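Local coordinates for phospholethanolamine N-methyltransferase 2 (Haemonchus contortus, PDB 4KRI), which probably catalyses S-adenosylmethionine-dependent N-methylation of phosphoethanolamine derivatives in nematode phosphocholine biosynthesis, at residues 299-304 with 345-350; 323-328 with 422-427. All coordinates share one frame; numbering follows the deposited sequence.

Contact 1: residues 299-304 with 345-350; sequences IQHIKD and RQYYLK. With 1SH (2-(methylamino)ethyl dihydrogen phosphate), chain E; SAH (S-adenosyl-L-homocysteine), chain D.
Gln300, His301 and Tyr347 meet in the active-site pocket, where the loop after strand 290-296 packs against the loop after helix 336-345, beside S-adenosylhomocysteine and the bound phosphomonomethylethanolamine. The Tyr347 ring is sandwiched: CG of Gln300 lies over one face, offset toward the rim and 3.7 Å from the ring centroid, while CB of Arg345 covers the centre of the opposite face. CG of Gln300 sits between its backbone N and carbonyl carbon (chi1 70°); NE2 donates to the backbone O of Asp297 and OE1 probably accepts from the backbone N of Tyr327. His301 completes the cluster with a T-shaped stack in which the edge of Tyr347 faces the imidazole, planes 73° apart. CB of His301 also touches C8 of the adenine, and its NE2 bonds Tyr185.

Helix 336-345 ends in a Schellman motif with Gln346 as the C' residue, and this turn leads from Arg345 to Tyr347. Both then reach the phosphate: Tyr347 OH donates to O1 at 2.8 Å, Arg345 NE to the same O1 at 2.9 Å, and Arg345 NH2 to O3 at 3.0 Å. The guanidinium and the phenol donors would probably favour the dianionic form of the phosphate.

The loops are joined by one direct backbone bond, Tyr348 N to Gln300 O at 2.8 Å, and by waters, one within hydrogen-bonding reach of His301 O and Gln346 O, another of Ile299 O and Tyr348 O. Farther out, CB of Lys303 sits over the centre of the Tyr348 ring, 3.6 Å from its centroid; a water links Lys303 NZ with Tyr348 OH.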
loop_
_atom_site.group_PDB
_atom_site.type_symbol
_atom_site.label_atom_id
_atom_site.label_comp_id
_atom_site.label_asym_id
_atom_site.label_seq_id
_atom_site.Cartn_x
_atom_site.Cartn_y
_atom_site.Cartn_z
ATOM N N ILE A 299 -7.659 -9.401 2.504
ATOM C CA ILE A 299 -8.961 -8.736 2.464
ATOM C C ILE A 299 -9.845 -8.938 3.687
ATOM O O ILE A 299 -10.872 -8.289 3.797
ATOM C CB ILE A 299 -9.751 -8.956 1.141
ATOM C CG1 ILE A 299 -10.356 -10.352 1.074
ATOM C CG2 ILE A 299 -8.861 -8.665 -0.071
ATOM C CD1 ILE A 299 -11.476 -10.466 0.022
ATOM N N GLN A 300 -9.432 -9.785 4.627
ATOM C CA GLN A 300 -10.128 -9.823 5.916
ATOM C C GLN A 300 -9.995 -8.482 6.655
ATOM O O GLN A 300 -10.742 -8.210 7.596
ATOM C CB GLN A 300 -9.652 -10.993 6.794
ATOM C CG GLN A 300 -8.235 -10.860 7.344
ATOM C CD GLN A 300 -7.179 -11.286 6.352
ATOM O OE1 GLN A 300 -7.447 -12.083 5.446
ATOM N NE2 GLN A 300 -5.974 -10.759 6.511
ATOM N N HIS A 301 -9.046 -7.650 6.224
ATOM C CA HIS A 301 -8.881 -6.297 6.766
ATOM C C HIS A 301 -9.896 -5.302 6.200
ATOM O O HIS A 301 -10.086 -4.219 6.763
ATOM C CB HIS A 301 -7.469 -5.755 6.454
ATOM C CG HIS A 301 -6.375 -6.404 7.238
ATOM N ND1 HIS A 301 -6.234 -6.235 8.600
ATOM C CD2 HIS A 301 -5.333 -7.181 6.845
ATOM C CE1 HIS A 301 -5.167 -6.897 9.017
ATOM N NE2 HIS A 301 -4.605 -7.480 7.975
ATOM N N ILE A 302 -10.545 -5.664 5.093
ATOM C CA ILE A 302 -11.327 -4.704 4.313
ATOM C C ILE A 302 -12.823 -4.906 4.471
ATOM O O ILE A 302 -13.348 -5.974 4.144
ATOM C CB ILE A 302 -10.943 -4.789 2.828
ATOM C CG1 ILE A 302 -9.480 -4.383 2.661
ATOM C CG2 ILE A 302 -11.834 -3.888 1.978
ATOM C CD1 ILE A 302 -8.940 -4.581 1.240
ATOM N N LYS A 303 -13.508 -3.882 4.979
ATOM C CA LYS A 303 -14.939 -3.986 5.256
ATOM C C LYS A 303 -15.765 -4.027 3.977
ATOM O O LYS A 303 -16.595 -4.931 3.798
ATOM C CB LYS A 303 -15.396 -2.825 6.142
ATOM C CG LYS A 303 -16.885 -2.856 6.506
ATOM C CD LYS A 303 -17.229 -1.756 7.490
ATOM C CE LYS A 303 -18.693 -1.852 7.890
ATOM N NZ LYS A 303 -19.089 -0.831 8.888
ATOM N N ASP A 304 -15.546 -3.059 3.092
ATOM C CA ASP A 304 -16.395 -2.930 1.906
ATOM C C ASP A 304 -15.960 -3.852 0.775
ATOM O O ASP A 304 -15.361 -3.405 -0.202
ATOM C CB ASP A 304 -16.432 -1.478 1.403
ATOM C CG ASP A 304 -17.658 -1.179 0.558
ATOM O OD1 ASP A 304 -18.267 -2.120 -0.004
ATOM O OD2 ASP A 304 -18.029 0.011 0.460
ATOM N N ARG A 345 -8.481 -7.571 16.143
ATOM C CA ARG A 345 -7.809 -7.474 14.843
ATOM C C ARG A 345 -8.558 -6.537 13.901
ATOM O O ARG A 345 -8.010 -6.096 12.884
ATOM C CB ARG A 345 -7.713 -8.854 14.173
ATOM C CG ARG A 345 -6.808 -9.860 14.880
ATOM C CD ARG A 345 -5.342 -9.512 14.629
ATOM N NE ARG A 345 -4.431 -10.628 14.887
ATOM C CZ ARG A 345 -3.904 -10.902 16.081
ATOM N NH1 ARG A 345 -4.206 -10.157 17.140
ATOM N NH2 ARG A 345 -3.080 -11.928 16.218
ATOM N N GLN A 346 -9.809 -6.243 14.253
ATOM C CA GLN A 346 -10.746 -5.556 13.365
ATOM C C GLN A 346 -10.923 -6.250 12.015
ATOM O O GLN A 346 -11.025 -5.593 10.973
ATOM C CB GLN A 346 -10.334 -4.097 13.170
ATOM C CG GLN A 346 -10.243 -3.347 14.476
ATOM C CD GLN A 346 -11.005 -2.051 14.430
ATOM O OE1 GLN A 346 -10.422 -0.980 14.240
ATOM N NE2 GLN A 346 -12.326 -2.137 14.587
ATOM N N TYR A 347 -10.993 -7.576 12.032
ATOM C CA TYR A 347 -11.282 -8.304 10.803
ATOM C C TYR A 347 -12.760 -8.210 10.445
ATOM O O TYR A 347 -13.631 -8.270 11.324
ATOM C CB TYR A 347 -10.906 -9.774 10.936
ATOM C CG TYR A 347 -9.419 -10.056 10.988
ATOM C CD1 TYR A 347 -8.494 -9.184 10.437
ATOM C CD2 TYR A 347 -8.950 -11.214 11.587
ATOM C CE1 TYR A 347 -7.126 -9.472 10.490
ATOM C CE2 TYR A 347 -7.608 -11.508 11.648
ATOM C CZ TYR A 347 -6.697 -10.638 11.102
ATOM O OH TYR A 347 -5.359 -10.961 11.175
ATOM N N TYR A 348 -13.030 -8.063 9.149
ATOM C CA TYR A 348 -14.392 -8.125 8.625
ATOM C C TYR A 348 -14.530 -9.423 7.848
ATOM O O TYR A 348 -14.282 -9.469 6.638
ATOM C CB TYR A 348 -14.679 -6.902 7.736
ATOM C CG TYR A 348 -14.715 -5.621 8.535
ATOM C CD1 TYR A 348 -15.860 -5.247 9.217
ATOM C CD2 TYR A 348 -13.592 -4.815 8.647
ATOM C CE1 TYR A 348 -15.898 -4.092 9.967
ATOM C CE2 TYR A 348 -13.623 -3.654 9.397
ATOM C CZ TYR A 348 -14.781 -3.299 10.049
ATOM O OH TYR A 348 -14.833 -2.147 10.798
ATOM N N LEU A 349 -14.894 -10.494 8.547
ATOM C CA LEU A 349 -14.907 -11.826 7.927
ATOM C C LEU A 349 -16.195 -12.160 7.188
ATOM O O LEU A 349 -17.302 -11.812 7.628
ATOM C CB LEU A 349 -14.646 -12.914 8.970
ATOM C CG LEU A 349 -13.366 -12.784 9.791
ATOM C CD1 LEU A 349 -13.363 -13.848 10.891
ATOM C CD2 LEU A 349 -12.126 -12.890 8.901
ATOM N N LYS A 350 -16.035 -12.862 6.071
ATOM C CA LYS A 350 -17.158 -13.349 5.279
ATOM C C LYS A 350 -17.021 -14.850 5.085
ATOM O O LYS A 350 -15.937 -15.408 5.284
ATOM C CB LYS A 350 -17.152 -12.688 3.902
ATOM C CG LYS A 350 -17.235 -11.182 3.916
ATOM C CD LYS A 350 -18.518 -10.732 3.267
ATOM C CE LYS A 350 -18.385 -9.356 2.659
ATOM N NZ LYS A 350 -18.250 -8.275 3.670
HETATM O O4 1SH E . -3.052 -14.789 12.170
HETATM P P1 1SH E . -2.976 -13.313 12.549
HETATM O O1 1SH E . -4.291 -12.775 12.956
HETATM O O3 1SH E . -1.937 -13.133 13.720
HETATM O O2 1SH E . -2.509 -12.497 11.274
HETATM C C1 1SH E . -1.404 -12.882 10.639
HETATM C C2 1SH E . -1.134 -12.201 9.303
HETATM N N1 1SH E . -2.055 -12.467 8.234
HETATM C C3 1SH E . -1.717 -11.614 7.152
HETATM N N SAH D . 0.326 -10.509 0.717
HETATM C CA SAH D . 1.466 -10.451 1.669
HETATM C CB SAH D . 1.058 -9.614 2.944
HETATM C CG SAH D . -0.004 -10.203 3.865
HETATM S SD SAH D . -0.403 -9.102 5.260
HETATM C C SAH D . 1.996 -11.798 1.965
HETATM O O SAH D . 1.553 -12.777 1.383
HETATM O OXT SAH D . 3.024 -11.899 2.615
HETATM C "C5'" SAH D . -1.822 -8.099 4.782
HETATM C "C4'" SAH D . -1.510 -6.831 4.216
HETATM O "O4'" SAH D . -2.730 -6.249 3.685
HETATM C "C3'" SAH D . -1.052 -5.889 5.263
HETATM O "O3'" SAH D . 0.251 -5.457 4.939
HETATM C "C2'" SAH D . -1.989 -4.766 5.225
HETATM O "O2'" SAH D . -1.362 -3.522 5.439
HETATM C "C1'" SAH D . -2.575 -4.877 3.856
HETATM N N9 SAH D . -3.873 -4.132 3.708
HETATM C C8 SAH D . -4.980 -4.260 4.476
HETATM N N7 SAH D . -5.934 -3.473 3.967
HETATM C C5 SAH D . -5.448 -2.860 2.867
HETATM C C6 SAH D . -5.996 -1.946 1.958
HETATM N N6 SAH D . -7.287 -1.484 2.091
HETATM N N1 SAH D . -5.214 -1.521 0.942
HETATM C C2 SAH D . -3.957 -1.955 0.795
HETATM N N3 SAH D . -3.406 -2.838 1.647
HETATM C C4 SAH D . -4.121 -3.292 2.694
HETATM O O HOH W 1 -13.143 -10.189 3.894
HETATM O O HOH W 2 -10.050 -3.566 9.379
HETATM O O HOH W 3 -7.846 -4.907 10.282
HETATM O O HOH W 4 -17.384 -0.601 10.935
#

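Contact 2: residues 323-328 with 422-427. With 1SH (2-(methylamino)ethyl dihydrogen phosphate), chain E.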
loop_
_atom_site.group_PDB
_atom_site.type_symbol
_atom_site.label_atom_id
_atom_site.label_comp_id
_atom_site.label_asym_id
_atom_site.label_seq_id
_atom_site.Cartn_x
_atom_site.Cartn_y
_atom_site.Cartn_z
ATOM N N LEU A 323 -7.527 -13.668 -8.177
ATOM C CA LEU A 323 -7.353 -14.783 -7.257
ATOM C C LEU A 323 -7.043 -14.209 -5.889
ATOM O O LEU A 323 -6.141 -13.389 -5.741
ATOM C CB LEU A 323 -6.235 -15.712 -7.734
ATOM C CG LEU A 323 -6.123 -17.072 -7.045
ATOM C CD1 LEU A 323 -5.501 -18.097 -7.979
ATOM C CD2 LEU A 323 -5.306 -16.956 -5.773
ATOM N N ILE A 324 -7.817 -14.623 -4.890
ATOM C CA ILE A 324 -7.674 -14.099 -3.534
ATOM C C ILE A 324 -7.707 -15.261 -2.537
ATOM O O ILE A 324 -8.504 -16.193 -2.687
ATOM C CB ILE A 324 -8.849 -13.133 -3.200
ATOM C CG1 ILE A 324 -8.902 -11.969 -4.201
ATOM C CG2 ILE A 324 -8.749 -12.594 -1.771
ATOM C CD1 ILE A 324 -10.148 -11.092 -4.068
ATOM N N THR A 325 -6.833 -15.221 -1.535
ATOM C CA THR A 325 -7.005 -16.061 -0.353
ATOM C C THR A 325 -7.247 -15.135 0.825
ATOM O O THR A 325 -6.752 -14.023 0.840
ATOM C CB THR A 325 -5.804 -17.002 -0.069
ATOM O OG1 THR A 325 -4.685 -16.234 0.401
ATOM C CG2 THR A 325 -5.410 -17.784 -1.325
ATOM N N MET A 326 -8.028 -15.585 1.810
ATOM C CA MET A 326 -8.365 -14.695 2.916
ATOM C C MET A 326 -8.742 -15.495 4.147
ATOM O O MET A 326 -9.188 -16.633 4.028
ATOM C CB MET A 326 -9.541 -13.794 2.513
ATOM C CG MET A 326 -10.821 -14.578 2.275
ATOM S SD MET A 326 -12.152 -13.765 1.342
ATOM C CE MET A 326 -12.165 -14.803 -0.125
ATOM N N TYR A 327 -8.578 -14.906 5.327
ATOM C CA TYR A 327 -9.237 -15.461 6.512
ATOM C C TYR A 327 -10.731 -15.264 6.300
ATOM O O TYR A 327 -11.148 -14.206 5.817
ATOM C CB TYR A 327 -8.811 -14.713 7.784
ATOM C CG TYR A 327 -7.415 -15.014 8.317
ATOM C CD1 TYR A 327 -6.583 -15.938 7.699
ATOM C CD2 TYR A 327 -6.941 -14.371 9.464
ATOM C CE1 TYR A 327 -5.299 -16.203 8.204
ATOM C CE2 TYR A 327 -5.675 -14.644 9.984
ATOM C CZ TYR A 327 -4.862 -15.556 9.351
ATOM O OH TYR A 327 -3.606 -15.814 9.871
ATOM N N GLY A 328 -11.532 -16.269 6.647
ATOM C CA GLY A 328 -12.980 -16.144 6.584
ATOM C C GLY A 328 -13.632 -16.707 7.829
ATOM O O GLY A 328 -12.949 -17.202 8.729
ATOM N N HIS A 422 -12.849 -20.092 12.498
ATOM C CA HIS A 422 -11.808 -19.538 11.628
ATOM C C HIS A 422 -11.655 -20.429 10.399
ATOM O O HIS A 422 -11.360 -21.614 10.527
ATOM C CB HIS A 422 -10.491 -19.504 12.413
ATOM C CG HIS A 422 -9.423 -18.658 11.802
ATOM N ND1 HIS A 422 -8.486 -17.981 12.554
ATOM C CD2 HIS A 422 -9.119 -18.395 10.503
ATOM C CE1 HIS A 422 -7.662 -17.331 11.753
ATOM N NE2 HIS A 422 -8.024 -17.566 10.506
ATOM N N ASN A 423 -11.855 -19.866 9.209
ATOM C CA ASN A 423 -11.629 -20.611 7.978
ATOM C C ASN A 423 -10.587 -19.911 7.105
ATOM O O ASN A 423 -10.311 -18.720 7.279
ATOM C CB ASN A 423 -12.936 -20.767 7.178
ATOM C CG ASN A 423 -13.817 -21.902 7.677
ATOM O OD1 ASN A 423 -13.631 -22.422 8.783
ATOM N ND2 ASN A 423 -14.792 -22.288 6.862
ATOM N N TRP A 424 -10.014 -20.652 6.161
ATOM C CA TRP A 424 -9.045 -20.069 5.232
ATOM C C TRP A 424 -9.597 -20.321 3.844
ATOM O O TRP A 424 -9.654 -21.473 3.395
ATOM C CB TRP A 424 -7.666 -20.711 5.393
ATOM C CG TRP A 424 -6.582 -19.992 4.606
ATOM C CD1 TRP A 424 -6.452 -18.642 4.445
ATOM C CD2 TRP A 424 -5.514 -20.591 3.850
ATOM N NE1 TRP A 424 -5.352 -18.365 3.658
ATOM C CE2 TRP A 424 -4.768 -19.547 3.274
ATOM C CE3 TRP A 424 -5.118 -21.915 3.610
ATOM C CZ2 TRP A 424 -3.641 -19.778 2.472
ATOM C CZ3 TRP A 424 -3.996 -22.148 2.816
ATOM C CH2 TRP A 424 -3.275 -21.082 2.253
ATOM N N ASN A 425 -10.034 -19.251 3.179
ATOM C CA ASN A 425 -10.815 -19.371 1.953
ATOM C C ASN A 425 -10.076 -18.949 0.686
ATOM O O ASN A 425 -9.234 -18.056 0.725
ATOM C CB ASN A 425 -12.103 -18.556 2.074
ATOM C CG ASN A 425 -13.086 -19.165 3.056
ATOM O OD1 ASN A 425 -13.065 -20.374 3.297
ATOM N ND2 ASN A 425 -13.966 -18.335 3.607
ATOM N N PHE A 426 -10.429 -19.593 -0.425
ATOM C CA PHE A 426 -9.872 -19.325 -1.748
ATOM C C PHE A 426 -10.997 -18.849 -2.671
ATOM O O PHE A 426 -12.104 -19.395 -2.651
ATOM C CB PHE A 426 -9.268 -20.622 -2.298
ATOM C CG PHE A 426 -8.830 -20.544 -3.742
ATOM C CD1 PHE A 426 -7.520 -20.233 -4.053
ATOM C CD2 PHE A 426 -9.714 -20.823 -4.777
ATOM C CE1 PHE A 426 -7.102 -20.165 -5.374
ATOM C CE2 PHE A 426 -9.313 -20.760 -6.097
ATOM C CZ PHE A 426 -8.001 -20.429 -6.398
ATOM N N PHE A 427 -10.724 -17.827 -3.467
ATOM C CA PHE A 427 -11.672 -17.337 -4.459
ATOM C C PHE A 427 -10.912 -17.002 -5.738
ATOM O O PHE A 427 -9.859 -16.369 -5.692
ATOM C CB PHE A 427 -12.399 -16.094 -3.933
ATOM C CG PHE A 427 -12.979 -15.223 -5.013
ATOM C CD1 PHE A 427 -14.113 -15.615 -5.718
ATOM C CD2 PHE A 427 -12.402 -13.999 -5.305
ATOM C CE1 PHE A 427 -14.640 -14.804 -6.721
ATOM C CE2 PHE A 427 -12.919 -13.185 -6.310
ATOM C CZ PHE A 427 -14.043 -13.587 -7.013
HETATM O O4 1SH E . -3.052 -14.789 12.170
HETATM P P1 1SH E . -2.976 -13.313 12.549
HETATM O O1 1SH E . -4.291 -12.775 12.956
HETATM O O3 1SH E . -1.937 -13.133 13.720
HETATM O O2 1SH E . -2.509 -12.497 11.274
HETATM C C1 1SH E . -1.404 -12.882 10.639
HETATM C C2 1SH E . -1.134 -12.201 9.303
HETATM N N1 1SH E . -2.055 -12.467 8.234
HETATM C C3 1SH E . -1.717 -11.614 7.152
#
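Strands 320-329 and 422-430 run antiparallel as neighbours in the sheet of the methyltransferase domain, and residues 323-328 and 422-427 form a wholly buried stretch of this pairing. Three hydrogen-bonded pairs, Ile324 with Phe427, Met326 with Asn425 and Gly328 with Asn423, supply six backbone bonds. Asn425 N to Met326 O is among the straight ones, at 2.9 Å and 171°. At Gly328 and Asn423 each donor instead lies well above the plane of the carbonyl it meets.

The side chains of Thr325, Tyr327, Trp424 and Phe426 share one face of the sheet. NE2 of His422 stands 3.3 Å above the Tyr327 ring plane, over its centre, in an edge-to-face stack with planes at 70°. The phenol OH donates to O4 of the phosphate at 2.6 Å, with that oxygen in the plane of the ring. Nearby, Trp424 turns CD1 to within 3.4 Å of Met326 O, and its NE1, like Thr325 OG1, bonds Asp297. CE1 of Phe426 meets CG of Leu323 at 3.6 Å.

The face bearing Ile324, Met326, Asn425 and Phe427 packs on helix 352-362. CD1 of Ile324 comes to the rim of the Phe427 ring, 3.9 Å from CD2, and the Met326 chain, bent at chi3, brings CE to 4.0 Å from Phe427 CB. Ile355 of that helix touches Met326 and Phe427.

An antiparallel last strand inserted between two others, here 320-329 and 367-371, is characteristic of the Rossmann-like class I methyltransferase fold; here the neighbouring strand 320-329 carries Tyr327, whose hydroxyl holds the phosphate.

Overall arrangement
Contact 2 is fully buried within the sheet, whereas contact 1 runs from the ligand pocket out to the exposed Lys303. Backbone bonding dominates the strand pair; the loop pair relies on aromatic packing, one direct backbone bond and bridging waters. Their centres are 11 Å apart and the two touch directly: the Gln300 amide reaches the strand backbone at Tyr327, CE2 of Tyr347 packs on CD2 of Tyr327, and Ile299 meets Met326. Both contacts reach the same phosphate, through Arg345 and Tyr347 in one and Tyr327 in the other, but among them only contact 1 also lines the adenine of S-adenosylhomocysteine.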